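Signal recognition particle 54 kDa protein (Aeropyrum pernix, PDB 7EPK) is the 54 kDa protein of the signal recognition particle, combining a helical bundle, a P-loop GTPase-family domain with bound GDP and a helical signal peptide binding domain. Local coordinates at residues 319-329 with 413-424; 219-230 with 251-262. All coordinates share one frame; numbering follows the deposited sequence.

Interaction 1: 319-329 with 413-424; sequences VLKGRITMRTI and LLVYYKNLKTMM
Ile324 has CG1 trans to its own N (chi1 -171°), which sends CD1 onto helix 409-423, where it meets Leu420 CB at 3.3 Å. Ile329 is turned differently: its CG1 lies beside the backbone N (chi1 -59°), and CD1 comes to Tyr417 CB at 3.8 Å. Ile324 crosses Leu420, and Ile329 crosses Tyr417, at about a right angle. The contact belongs to the all-helical signal peptide binding domain. Here helix 293-320 ends, a short loop turns the chain, and helix 326-337 starts, all against helix 409-423 and Met424 just after it. No hydrogen bond joins the two segments; the contact is apolar.

The other branch of Ile324, CG2, lies on the aliphatic part of Lys421, 3.7 Å from Lys421 CB. At the loop's first end, Val319 CG1 sits 3.8 Å from Met424 SD and also touches Leu420. At the other end, Met326 puts CE 3.8 Å from Leu414 CD1. Its SD lies 5.4 Å from the centroid of the Tyr417 ring, an oblique Met-aromatic contact. Ile329 CD1 also lies at the edges of the Tyr416 and Tyr417 rings. One face of the Tyr416 ring carries Leu420 CD2 over its centre.

Tyr416 OH bonds to Ala362 O and Gln332 NE2; Tyr417 OH bonds to Glu389 OE1 and also accepts from Lys421 NZ of its own helix. Helix 350-356 adds Leu355 against Val319 and Leu420. Thr325, whose CA lies at the edge of the Tyr417 ring, is the N-cap of helix 326-337: its OG1 accepts from Thr328 N at 3.1 Å, with an N-H...O angle of 161°.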
loop_
_atom_site.group_PDB
_atom_site.type_symbol
_atom_site.label_atom_id
_atom_site.label_comp_id
_atom_site.label_asym_id
_atom_site.label_seq_id
_atom_site.Cartn_x
_atom_site.Cartn_y
_atom_site.Cartn_z
ATOM N N VAL A 319 -23.348 -29.092 -5.283
ATOM C CA VAL A 319 -23.355 -30.419 -5.964
ATOM C C VAL A 319 -24.235 -31.358 -5.136
ATOM O O VAL A 319 -25.204 -31.886 -5.698
ATOM C CB VAL A 319 -21.928 -30.968 -6.143
ATOM C CG1 VAL A 319 -21.900 -32.469 -6.368
ATOM C CG2 VAL A 319 -21.200 -30.248 -7.264
ATOM N N LEU A 320 -23.926 -31.512 -3.842
ATOM C CA LEU A 320 -24.573 -32.479 -2.909
ATOM C C LEU A 320 -26.079 -32.209 -2.817
ATOM O O LEU A 320 -26.814 -33.170 -2.545
ATOM C CB LEU A 320 -23.927 -32.392 -1.520
ATOM C CG LEU A 320 -22.447 -32.787 -1.420
ATOM C CD1 LEU A 320 -22.040 -33.013 0.031
ATOM C CD2 LEU A 320 -22.126 -34.026 -2.242
ATOM N N LYS A 321 -26.522 -30.964 -3.021
ATOM C CA LYS A 321 -27.967 -30.624 -3.139
ATOM C C LYS A 321 -28.386 -30.760 -4.612
ATOM O O LYS A 321 -29.507 -30.307 -4.940
ATOM C CB LYS A 321 -28.268 -29.251 -2.518
ATOM C CG LYS A 321 -28.084 -28.013 -3.397
ATOM C CD LYS A 321 -28.733 -26.728 -2.853
ATOM C CE LYS A 321 -30.241 -26.792 -2.681
ATOM N NZ LYS A 321 -30.964 -26.980 -3.965
ATOM N N GLY A 322 -27.513 -31.335 -5.460
ATOM C CA GLY A 322 -27.795 -31.795 -6.839
ATOM C C GLY A 322 -27.927 -30.669 -7.854
ATOM O O GLY A 322 -28.442 -30.956 -8.951
ATOM N N ARG A 323 -27.453 -29.456 -7.535
ATOM C CA ARG A 323 -27.706 -28.207 -8.314
ATOM C C ARG A 323 -26.558 -27.957 -9.301
ATOM O O ARG A 323 -26.486 -26.838 -9.822
ATOM C CB ARG A 323 -27.880 -26.994 -7.386
ATOM C CG ARG A 323 -29.282 -26.813 -6.817
ATOM C CD ARG A 323 -30.298 -26.256 -7.810
ATOM N NE ARG A 323 -31.303 -25.411 -7.155
ATOM C CZ ARG A 323 -31.423 -24.081 -7.289
ATOM N NH1 ARG A 323 -30.610 -23.392 -8.076
ATOM N NH2 ARG A 323 -32.374 -23.438 -6.630
ATOM N N ILE A 324 -25.722 -28.962 -9.577
ATOM C CA ILE A 324 -24.483 -28.827 -10.402
ATOM C C ILE A 324 -24.821 -28.224 -11.775
ATOM O O ILE A 324 -25.844 -28.645 -12.369
ATOM C CB ILE A 324 -23.743 -30.178 -10.534
ATOM C CG1 ILE A 324 -22.369 -29.999 -11.188
ATOM C CG2 ILE A 324 -24.584 -31.210 -11.275
ATOM C CD1 ILE A 324 -21.400 -31.140 -10.941
ATOM N N THR A 325 -23.981 -27.274 -12.228
ATOM C CA THR A 325 -24.021 -26.565 -13.539
ATOM C C THR A 325 -22.605 -26.156 -13.964
ATOM O O THR A 325 -21.658 -26.389 -13.184
ATOM C CB THR A 325 -24.840 -25.269 -13.502
ATOM O OG1 THR A 325 -24.109 -24.370 -12.657
ATOM C CG2 THR A 325 -26.280 -25.480 -13.066
ATOM N N MET A 326 -22.463 -25.567 -15.159
ATOM C CA MET A 326 -21.155 -25.071 -15.665
ATOM C C MET A 326 -20.668 -23.923 -14.776
ATOM O O MET A 326 -19.443 -23.770 -14.639
ATOM C CB MET A 326 -21.257 -24.587 -17.113
ATOM C CG MET A 326 -21.346 -25.733 -18.127
ATOM S SD MET A 326 -20.073 -27.032 -17.918
ATOM C CE MET A 326 -20.598 -28.164 -19.201
ATOM N N ARG A 327 -21.588 -23.158 -14.176
ATOM C CA ARG A 327 -21.255 -21.994 -13.311
ATOM C C ARG A 327 -20.792 -22.515 -11.956
ATOM O O ARG A 327 -19.847 -21.918 -11.398
ATOM C CB ARG A 327 -22.427 -21.023 -13.187
ATOM C CG ARG A 327 -22.559 -20.120 -14.402
ATOM C CD ARG A 327 -23.869 -19.358 -14.514
ATOM N NE ARG A 327 -23.812 -18.467 -15.659
ATOM C CZ ARG A 327 -24.692 -17.519 -15.906
ATOM N NH1 ARG A 327 -24.535 -16.733 -16.953
ATOM N NH2 ARG A 327 -25.739 -17.362 -15.111
ATOM N N THR A 328 -21.401 -23.604 -11.477
ATOM C CA THR A 328 -21.010 -24.290 -10.217
ATOM C C THR A 328 -19.586 -24.800 -10.379
ATOM O O THR A 328 -18.743 -24.452 -9.551
ATOM C CB THR A 328 -21.957 -25.445 -9.894
ATOM O OG1 THR A 328 -23.242 -24.883 -9.628
ATOM C CG2 THR A 328 -21.491 -26.282 -8.725
ATOM N N ILE A 329 -19.355 -25.576 -11.440
ATOM C CA ILE A 329 -18.029 -26.188 -11.775
ATOM C C ILE A 329 -16.988 -25.074 -11.974
ATOM O O ILE A 329 -15.858 -25.193 -11.457
ATOM C CB ILE A 329 -18.128 -27.106 -13.012
ATOM C CG1 ILE A 329 -19.132 -28.237 -12.789
ATOM C CG2 ILE A 329 -16.751 -27.627 -13.399
ATOM C CD1 ILE A 329 -19.197 -29.224 -13.927
ATOM N N LEU A 413 -14.680 -32.750 -19.428
ATOM C CA LEU A 413 -15.483 -31.839 -18.568
ATOM C C LEU A 413 -16.931 -32.313 -18.632
ATOM O O LEU A 413 -17.545 -32.555 -17.570
ATOM C CB LEU A 413 -15.347 -30.384 -19.060
ATOM C CG LEU A 413 -16.313 -29.337 -18.475
ATOM C CD1 LEU A 413 -16.413 -29.426 -16.958
ATOM C CD2 LEU A 413 -15.889 -27.929 -18.862
ATOM N N LEU A 414 -17.444 -32.436 -19.857
ATOM C CA LEU A 414 -18.855 -32.789 -20.109
ATOM C C LEU A 414 -19.199 -34.053 -19.315
ATOM O O LEU A 414 -20.179 -34.006 -18.525
ATOM C CB LEU A 414 -19.068 -32.912 -21.617
ATOM C CG LEU A 414 -19.742 -31.691 -22.247
ATOM C CD1 LEU A 414 -19.065 -30.388 -21.850
ATOM C CD2 LEU A 414 -19.794 -31.815 -23.758
ATOM N N VAL A 415 -18.378 -35.102 -19.423
ATOM C CA VAL A 415 -18.582 -36.380 -18.673
ATOM C C VAL A 415 -18.576 -36.052 -17.178
ATOM O O VAL A 415 -19.487 -36.543 -16.473
ATOM C CB VAL A 415 -17.534 -37.456 -19.030
ATOM C CG1 VAL A 415 -17.661 -38.707 -18.167
ATOM C CG2 VAL A 415 -17.612 -37.836 -20.497
ATOM N N TYR A 416 -17.601 -35.243 -16.738
ATOM C CA TYR A 416 -17.387 -34.833 -15.322
ATOM C C TYR A 416 -18.695 -34.257 -14.798
ATOM O O TYR A 416 -19.257 -34.772 -13.799
ATOM C CB TYR A 416 -16.252 -33.813 -15.193
ATOM C CG TYR A 416 -15.966 -33.357 -13.784
ATOM C CD1 TYR A 416 -15.145 -34.098 -12.949
ATOM C CD2 TYR A 416 -16.511 -32.182 -13.285
ATOM C CE1 TYR A 416 -14.878 -33.690 -11.652
ATOM C CE2 TYR A 416 -16.255 -31.763 -11.992
ATOM C CZ TYR A 416 -15.428 -32.517 -11.178
ATOM O OH TYR A 416 -15.160 -32.121 -9.905
ATOM N N TYR A 417 -19.188 -33.251 -15.513
ATOM C CA TYR A 417 -20.517 -32.643 -15.276
ATOM C C TYR A 417 -21.531 -33.787 -15.134
ATOM O O TYR A 417 -22.058 -33.952 -14.028
ATOM C CB TYR A 417 -20.791 -31.596 -16.360
ATOM C CG TYR A 417 -22.239 -31.227 -16.537
ATOM C CD1 TYR A 417 -22.865 -30.306 -15.717
ATOM C CD2 TYR A 417 -22.994 -31.826 -17.528
ATOM C CE1 TYR A 417 -24.206 -29.992 -15.885
ATOM C CE2 TYR A 417 -24.331 -31.522 -17.712
ATOM C CZ TYR A 417 -24.939 -30.598 -16.893
ATOM O OH TYR A 417 -26.244 -30.299 -17.142
ATOM N N LYS A 418 -21.738 -34.602 -16.178
ATOM C CA LYS A 418 -22.763 -35.691 -16.178
ATOM C C LYS A 418 -22.485 -36.648 -15.017
ATOM O O LYS A 418 -23.438 -36.995 -14.295
ATOM C CB LYS A 418 -22.784 -36.491 -17.485
ATOM C CG LYS A 418 -23.164 -35.715 -18.744
ATOM C CD LYS A 418 -22.680 -36.398 -20.023
ATOM C CE LYS A 418 -22.752 -35.548 -21.276
ATOM N NZ LYS A 418 -22.029 -36.194 -22.398
ATOM N N ASN A 419 -21.226 -37.054 -14.846
ATOM C CA ASN A 419 -20.839 -38.111 -13.877
ATOM C C ASN A 419 -21.147 -37.602 -12.463
ATOM O O ASN A 419 -21.765 -38.360 -11.693
ATOM C CB ASN A 419 -19.391 -38.574 -14.071
ATOM C CG ASN A 419 -19.229 -40.066 -13.878
ATOM O OD1 ASN A 419 -19.408 -40.577 -12.774
ATOM N ND2 ASN A 419 -18.896 -40.772 -14.946
ATOM N N LEU A 420 -20.768 -36.363 -12.141
ATOM C CA LEU A 420 -21.099 -35.743 -10.833
ATOM C C LEU A 420 -22.615 -35.776 -10.682
ATOM O O LEU A 420 -23.082 -36.296 -9.661
ATOM C CB LEU A 420 -20.558 -34.312 -10.741
ATOM C CG LEU A 420 -19.203 -34.151 -10.045
ATOM C CD1 LEU A 420 -19.325 -34.418 -8.549
ATOM C CD2 LEU A 420 -18.138 -35.060 -10.661
ATOM N N LYS A 421 -23.339 -35.305 -11.702
ATOM C CA LYS A 421 -24.813 -35.078 -11.658
ATOM C C LYS A 421 -25.579 -36.380 -11.385
ATOM O O LYS A 421 -26.606 -36.315 -10.662
ATOM C CB LYS A 421 -25.325 -34.470 -12.963
ATOM C CG LYS A 421 -26.813 -34.192 -12.930
ATOM C CD LYS A 421 -27.160 -32.858 -13.488
ATOM C CE LYS A 421 -26.876 -32.762 -14.967
ATOM N NZ LYS A 421 -27.687 -31.681 -15.571
ATOM N N THR A 422 -25.117 -37.494 -11.971
ATOM C CA THR A 422 -25.668 -38.866 -11.781
ATOM C C THR A 422 -25.609 -39.225 -10.294
ATOM O O THR A 422 -26.676 -39.434 -9.709
ATOM C CB THR A 422 -24.912 -39.920 -12.606
ATOM O OG1 THR A 422 -24.827 -39.550 -13.986
ATOM C CG2 THR A 422 -25.570 -41.279 -12.516
ATOM N N MET A 423 -24.406 -39.258 -9.718
ATOM C CA MET A 423 -24.130 -39.774 -8.347
ATOM C C MET A 423 -25.130 -39.199 -7.333
ATOM O O MET A 423 -25.653 -39.984 -6.505
ATOM C CB MET A 423 -22.707 -39.417 -7.900
ATOM C CG MET A 423 -21.631 -40.031 -8.762
ATOM S SD MET A 423 -20.013 -39.418 -8.291
ATOM C CE MET A 423 -19.120 -39.635 -9.830
ATOM N N MET A 424 -25.394 -37.888 -7.394
ATOM C CA MET A 424 -26.171 -37.142 -6.364
ATOM C C MET A 424 -27.679 -37.358 -6.578
ATOM O O MET A 424 -28.469 -36.648 -5.928
ATOM C CB MET A 424 -25.823 -35.648 -6.396
ATOM C CG MET A 424 -24.570 -35.287 -5.590
ATOM S SD MET A 424 -23.032 -36.130 -6.105
ATOM C CE MET A 424 -22.861 -37.334 -4.789
#

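Interaction 2: 219-230 with 251-262; sequences ASIGQKAMGLAE and RGGGALTAAAVT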
loop_
_atom_site.group_PDB
_atom_site.type_symbol
_atom_site.label_atom_id
_atom_site.label_comp_id
_atom_site.label_asym_id
_atom_site.label_seq_id
_atom_site.Cartn_x
_atom_site.Cartn_y
_atom_site.Cartn_z
ATOM N N ALA A 219 9.833 14.657 12.624
ATOM C CA ALA A 219 8.840 13.986 13.502
ATOM C C ALA A 219 8.936 14.539 14.933
ATOM O O ALA A 219 9.225 13.740 15.846
ATOM C CB ALA A 219 9.084 12.495 13.486
ATOM N N SER A 220 8.755 15.851 15.132
ATOM C CA SER A 220 8.843 16.496 16.472
ATOM C C SER A 220 7.973 17.746 16.522
ATOM O O SER A 220 8.245 18.593 17.376
ATOM C CB SER A 220 10.273 16.825 16.862
ATOM O OG SER A 220 11.112 15.679 16.762
ATOM N N ILE A 221 6.958 17.847 15.662
ATOM C CA ILE A 221 5.990 18.986 15.681
ATOM C C ILE A 221 4.567 18.425 15.508
ATOM O O ILE A 221 3.859 18.786 14.557
ATOM C CB ILE A 221 6.396 20.102 14.683
ATOM C CG1 ILE A 221 6.016 19.857 13.211
ATOM C CG2 ILE A 221 7.884 20.421 14.838
ATOM C CD1 ILE A 221 6.625 18.634 12.576
ATOM N N GLY A 222 4.143 17.595 16.457
ATOM C CA GLY A 222 2.803 16.989 16.449
ATOM C C GLY A 222 1.759 18.067 16.279
ATOM O O GLY A 222 1.001 18.011 15.291
ATOM N N GLN A 223 1.786 19.052 17.181
ATOM C CA GLN A 223 0.730 20.093 17.326
ATOM C C GLN A 223 1.068 21.294 16.421
ATOM O O GLN A 223 0.125 21.978 15.965
ATOM C CB GLN A 223 0.548 20.460 18.810
ATOM C CG GLN A 223 -0.891 20.338 19.312
ATOM C CD GLN A 223 -1.449 18.931 19.232
ATOM O OE1 GLN A 223 -0.726 17.943 19.332
ATOM N NE2 GLN A 223 -2.753 18.819 19.035
ATOM N N LYS A 224 2.353 21.509 16.123
ATOM C CA LYS A 224 2.839 22.696 15.365
ATOM C C LYS A 224 2.929 22.375 13.864
ATOM O O LYS A 224 3.321 23.282 13.082
ATOM C CB LYS A 224 4.178 23.210 15.911
ATOM C CG LYS A 224 4.807 22.437 17.065
ATOM C CD LYS A 224 6.057 23.094 17.612
ATOM C CE LYS A 224 7.039 23.495 16.531
ATOM N NZ LYS A 224 8.022 24.491 17.019
ATOM N N ALA A 225 2.539 21.160 13.461
ATOM C CA ALA A 225 2.607 20.683 12.060
ATOM C C ALA A 225 1.510 21.340 11.222
ATOM O O ALA A 225 1.701 21.447 9.995
ATOM C CB ALA A 225 2.491 19.181 12.011
ATOM N N MET A 226 0.399 21.732 11.853
ATOM C CA MET A 226 -0.740 22.410 11.175
ATOM C C MET A 226 -0.254 23.728 10.562
ATOM O O MET A 226 -0.440 23.925 9.334
ATOM C CB MET A 226 -1.892 22.706 12.146
ATOM C CG MET A 226 -3.150 21.875 11.900
ATOM S SD MET A 226 -4.643 22.907 11.725
ATOM C CE MET A 226 -4.715 23.663 13.351
ATOM N N GLY A 227 0.348 24.587 11.394
ATOM C CA GLY A 227 0.717 25.972 11.040
ATOM C C GLY A 227 1.817 26.015 9.997
ATOM O O GLY A 227 1.598 26.608 8.919
ATOM N N LEU A 228 2.960 25.411 10.324
ATOM C CA LEU A 228 4.155 25.254 9.445
ATOM C C LEU A 228 3.706 24.964 7.998
ATOM O O LEU A 228 4.107 25.714 7.076
ATOM C CB LEU A 228 5.015 24.139 10.059
ATOM C CG LEU A 228 6.244 23.685 9.277
ATOM C CD1 LEU A 228 7.009 24.862 8.726
ATOM C CD2 LEU A 228 7.163 22.857 10.160
ATOM N N ALA A 229 2.830 23.970 7.822
ATOM C CA ALA A 229 2.302 23.522 6.511
ATOM C C ALA A 229 1.544 24.662 5.832
ATOM O O ALA A 229 1.819 24.880 4.659
ATOM C CB ALA A 229 1.436 22.291 6.670
ATOM N N GLU A 230 0.649 25.363 6.544
ATOM C CA GLU A 230 -0.159 26.503 6.000
ATOM C C GLU A 230 0.803 27.577 5.467
ATOM O O GLU A 230 0.662 28.038 4.323
ATOM C CB GLU A 230 -1.088 27.102 7.069
ATOM C CG GLU A 230 -2.143 26.146 7.646
ATOM C CD GLU A 230 -2.839 26.537 8.962
ATOM O OE1 GLU A 230 -3.838 25.871 9.315
ATOM O OE2 GLU A 230 -2.392 27.497 9.654
ATOM N N ARG A 251 8.108 9.781 16.986
ATOM C CA ARG A 251 6.820 10.534 17.038
ATOM C C ARG A 251 6.089 10.288 15.698
ATOM O O ARG A 251 5.759 9.114 15.422
ATOM C CB ARG A 251 7.116 12.001 17.389
ATOM C CG ARG A 251 6.532 12.517 18.705
ATOM C CD ARG A 251 5.052 12.871 18.642
ATOM N NE ARG A 251 4.665 13.176 17.270
ATOM C CZ ARG A 251 5.032 14.263 16.600
ATOM N NH1 ARG A 251 5.784 15.187 17.178
ATOM N NH2 ARG A 251 4.660 14.412 15.344
ATOM N N GLY A 252 5.832 11.322 14.889
ATOM C CA GLY A 252 5.372 11.165 13.499
ATOM C C GLY A 252 3.918 11.537 13.311
ATOM O O GLY A 252 3.583 11.996 12.217
ATOM N N GLY A 253 3.067 11.352 14.315
ATOM C CA GLY A 253 1.617 11.580 14.161
ATOM C C GLY A 253 1.282 12.971 13.638
ATOM O O GLY A 253 0.155 13.159 13.114
ATOM N N GLY A 254 2.209 13.925 13.778
ATOM C CA GLY A 254 2.087 15.302 13.252
ATOM C C GLY A 254 2.223 15.344 11.740
ATOM O O GLY A 254 1.557 16.169 11.088
ATOM N N ALA A 255 3.070 14.487 11.185
ATOM C CA ALA A 255 3.144 14.246 9.730
ATOM C C ALA A 255 1.729 14.299 9.138
ATOM O O ALA A 255 1.473 15.165 8.261
ATOM C CB ALA A 255 3.798 12.908 9.469
ATOM N N LEU A 256 0.829 13.421 9.604
ATOM C CA LEU A 256 -0.469 13.169 8.913
ATOM C C LEU A 256 -1.503 14.252 9.276
ATOM O O LEU A 256 -2.652 14.158 8.791
ATOM C CB LEU A 256 -0.951 11.747 9.204
ATOM C CG LEU A 256 -1.107 11.387 10.670
ATOM C CD1 LEU A 256 -2.093 12.326 11.333
ATOM C CD2 LEU A 256 -1.551 9.944 10.801
ATOM N N THR A 257 -1.102 15.253 10.070
ATOM C CA THR A 257 -1.848 16.525 10.263
ATOM C C THR A 257 -1.529 17.450 9.085
ATOM O O THR A 257 -2.485 17.971 8.469
ATOM C CB THR A 257 -1.541 17.198 11.611
ATOM O OG1 THR A 257 -1.046 16.246 12.558
ATOM C CG2 THR A 257 -2.765 17.872 12.193
ATOM N N ALA A 258 -0.238 17.630 8.781
ATOM C CA ALA A 258 0.267 18.439 7.641
ATOM C C ALA A 258 -0.195 17.800 6.324
ATOM O O ALA A 258 -0.605 18.551 5.392
ATOM C CB ALA A 258 1.774 18.569 7.702
ATOM N N ALA A 259 -0.163 16.462 6.265
ATOM C CA ALA A 259 -0.729 15.655 5.162
ATOM C C ALA A 259 -2.145 16.143 4.856
ATOM O O ALA A 259 -2.441 16.466 3.679
ATOM C CB ALA A 259 -0.738 14.214 5.564
ATOM N N ALA A 260 -2.974 16.221 5.903
ATOM C CA ALA A 260 -4.390 16.653 5.839
ATOM C C ALA A 260 -4.493 18.088 5.296
ATOM O O ALA A 260 -5.282 18.296 4.365
ATOM C CB ALA A 260 -5.030 16.510 7.203
ATOM N N VAL A 261 -3.711 19.023 5.847
ATOM C CA VAL A 261 -3.846 20.502 5.638
ATOM C C VAL A 261 -3.562 20.867 4.174
ATOM O O VAL A 261 -4.331 21.664 3.604
ATOM C CB VAL A 261 -2.924 21.307 6.578
ATOM C CG1 VAL A 261 -2.669 22.715 6.059
ATOM C CG2 VAL A 261 -3.474 21.367 7.993
ATOM N N THR A 262 -2.474 20.350 3.607
ATOM C CA THR A 262 -2.044 20.617 2.210
ATOM C C THR A 262 -2.699 19.616 1.245
ATOM O O THR A 262 -2.638 19.860 0.025
ATOM C CB THR A 262 -0.519 20.552 2.146
ATOM O OG1 THR A 262 -0.151 19.251 2.605
ATOM C CG2 THR A 262 0.138 21.609 3.007
#
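Arg251 reaches across to the loop at Ala219-Gly222, in the GTPase-family domain with its P-loop NTPase alpha/beta fold. Both segments follow neighbouring parallel strands, 212-218 and 240-244, and both lead into helices on the sheet. Arg251 CB starts the contact, 3.1 Å from Ala219 O. CG stays near the same carbonyl. The chain then bends at chi2 (-79°) and again at chi3, which places the guanidinium between Ala219 and Gly222. NE hydrogen-bonds to Ala37 O of the N-terminal helical bundle domain. CZ lies 3.5 Å from Gly222 CA, which sits over one face of the guanidinium. Ala219 O lies over the opposite face, towards the rim. Ile221 N and Gly253 N are at the edge, in plane. At the tip, NH1 and NH2 face the amide of Gly222; NH1 is also near Ile221 N, and NH2 near Gly254 N. These are donors on both sides, so no hydrogen bond forms there.

Further on, two glycines let the backbones come close: Gly222 CA is 3.7 Å from Gly254 CA. Helix segments 225-230 and 255-262 then pack at an axis distance of 8.3 Å, their N-to-C directions 40° apart. Alanines make the inner part of this interface. Ala229 CB meets Ala258 CB at 3.9 Å and also touches Thr262 CG2. Val261 spreads its two methyls: CG2 lies 4.0 Å from Met226 CG, while CG1 meets Glu230 CG at 3.8 Å. Val243 and Ile241 of strand 240-244 touch Ala219 and Ala258 respectively. Thr262 OG1 turns back to its own helix and bonds to Ala258 O at 2.9 Å, tilted 30° from the carbonyl plane.

In the fold
The two contacts lie in different domains and on opposite sides of the chain's centre. Their centres are 60 Å apart and their nearest atoms about 43 Å apart, so they do not touch. Interaction 2 closes along the chain before interaction 1 opens. Most of the long helix 293-320 lies between them in sequence; its last two residues belong to interaction 1. Interaction 2 is the one near the ligand: the side chain of Ala219 is about 8 Å from the bound GDP. It also meets the region of the N-terminal helical bundle, through Ala37 and Val39. Interaction 1 joins helices within the signal peptide binding domain, far from the nucleotide.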